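Local coordinates for Yop proteins translocation protein Q (Yersinia pseudotuberculosis, PDB 3UEP) that serves as the C-terminal, separately translated part of a component of the Yop type III secretion machinery, at residues V56-L59 with L64-H67. Numbering follows the deposited sequence. Where two conformers were deposited one is given.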
loop_
_atom_site.group_PDB
_atom_site.type_symbol
_atom_site.label_atom_id
_atom_site.label_comp_id
_atom_site.label_asym_id
_atom_site.label_seq_id
_atom_site.Cartn_x
_atom_site.Cartn_y
_atom_site.Cartn_z
ATOM N N VAL A 56 4.730 -4.995 -5.435
ATOM C CA VAL A 56 3.488 -4.320 -5.083
ATOM C C VAL A 56 2.612 -5.375 -4.412
ATOM O O VAL A 56 2.490 -6.499 -4.908
ATOM C CB VAL A 56 2.771 -3.751 -6.320
ATOM C CG1 VAL A 56 1.410 -3.167 -5.944
ATOM C CG2 VAL A 56 3.638 -2.694 -6.983
ATOM N N ARG A 57 2.033 -5.047 -3.267
ATOM C CA ARG A 57 1.080 -5.952 -2.641
ATOM C C ARG A 57 -0.324 -5.437 -2.923
ATOM O O ARG A 57 -0.598 -4.252 -2.765
ATOM C CB ARG A 57 1.335 -6.064 -1.132
ATOM C CG ARG A 57 2.641 -6.781 -0.784
ATOM C CD ARG A 57 3.068 -6.542 0.659
ATOM N NE ARG A 57 3.104 -5.124 1.009
ATOM C CZ ARG A 57 4.104 -4.297 0.718
ATOM N NH1 ARG A 57 5.172 -4.729 0.055
ATOM N NH2 ARG A 57 4.027 -3.029 1.083
ATOM N N LEU A 58 -1.203 -6.330 -3.371
ATOM C CA LEU A 58 -2.597 -5.971 -3.541
ATOM C C LEU A 58 -3.366 -6.354 -2.295
ATOM O O LEU A 58 -3.339 -7.504 -1.870
ATOM C CB LEU A 58 -3.225 -6.690 -4.732
ATOM C CG LEU A 58 -2.966 -6.157 -6.138
ATOM C CD1 LEU A 58 -1.502 -6.377 -6.539
ATOM C CD2 LEU A 58 -3.915 -6.862 -7.097
ATOM N N LEU A 59 -4.062 -5.390 -1.713
ATOM C CA LEU A 59 -4.903 -5.670 -0.576
ATOM C C LEU A 59 -6.360 -5.496 -1.012
ATOM O O LEU A 59 -6.680 -4.589 -1.776
ATOM C CB LEU A 59 -4.554 -4.743 0.590
ATOM C CG LEU A 59 -3.087 -4.726 1.049
ATOM C CD1 LEU A 59 -2.860 -3.565 1.991
ATOM C CD2 LEU A 59 -2.698 -6.023 1.721
ATOM N N LEU A 64 -4.302 -9.311 2.302
ATOM C CA LEU A 64 -3.419 -9.576 1.170
ATOM C C LEU A 64 -4.104 -10.421 0.091
ATOM O O LEU A 64 -4.544 -11.540 0.346
ATOM C CB LEU A 64 -2.130 -10.253 1.652
ATOM C CG LEU A 64 -1.108 -10.632 0.579
ATOM C CD1 LEU A 64 -0.625 -9.375 -0.143
ATOM C CD2 LEU A 64 0.083 -11.411 1.177
ATOM N N LEU A 65 -4.164 -9.885 -1.124
ATOM C CA LEU A 65 -4.857 -10.540 -2.223
ATOM C C LEU A 65 -3.867 -11.048 -3.270
ATOM O O LEU A 65 -4.155 -11.974 -4.015
ATOM C CB LEU A 65 -5.838 -9.547 -2.855
ATOM C CG LEU A 65 -6.624 -9.907 -4.107
ATOM C CD1 LEU A 65 -7.819 -10.731 -3.714
ATOM C CD2 LEU A 65 -7.077 -8.637 -4.785
ATOM N N GLY A 66 -2.696 -10.432 -3.339
ATOM C CA GLY A 66 -1.710 -10.844 -4.319
ATOM C C GLY A 66 -0.540 -9.898 -4.446
ATOM O O GLY A 66 -0.450 -8.898 -3.721
ATOM N N HIS A 67 0.352 -10.217 -5.376
ATOM C CA HIS A 67 1.615 -9.497 -5.537
ATOM C C HIS A 67 1.802 -9.141 -7.007
ATOM O O HIS A 67 1.347 -9.855 -7.896
ATOM C CB HIS A 67 2.799 -10.342 -5.060
ATOM C CG HIS A 67 2.654 -10.871 -3.663
ATOM N ND1 HIS A 67 3.235 -10.259 -2.568
ATOM C CD2 HIS A 67 2.021 -11.970 -3.186
ATOM C CE1 HIS A 67 2.959 -10.955 -1.477
ATOM N NE2 HIS A 67 2.226 -11.998 -1.827
#
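His67 and Arg57 start out on the same face of the antiparallel pair of strands 56-59 and 64-67, but imidazole and guanidinium do not stack, their planes being turned 68° apart. Contact is made instead by the arginine methylene: CG of Arg57 comes obliquely to ND1 of His67, 4.0 Å away, and Val56 O also lies obliquely to the ring. With CG of Arg57 beside its own backbone N (chi1 -69°) and the chain bent at chi3, the guanidinium is carried away from 64-67. Arg57 was deposited in two conformers, and these details belong to the one described. ND1 of His67 is buried without a polar partner. On this same side CD1 of Leu64 meets CB of Arg57, while CD2 of Leu59 rests against CA of Leu64 at 3.7 Å.

A classic beta bulge interrupts the pairing, Leu65 and Gly66 both standing across from Leu58. The carbonyl O of Leu58 accepts a nearly linear bond from Leu65 N (2.6 Å) and a weak one from Gly66 N (3.3 Å), whereas Leu58 N donates to Gly66 O at 2.7 Å. Val56 O also receives a CA-H...O contact from CA of His67. Gly66 has no side chain on the face where Leu58 lies, and CB and CD1 of Leu58 pack over its backbone.

The hairpin of 55-60 and 63-73 supplies the two central strands of a four-stranded antiparallel sheet in the FliN-type C-terminal region. Strand 20-27 flanks 55-60, where Phe25 touches Leu58, and strand 76-84 flanks 63-73, sending Ile81 to Leu58 and Arg83 to His67. At the bulge, Leu65 packs on Leu37 of the second subunit.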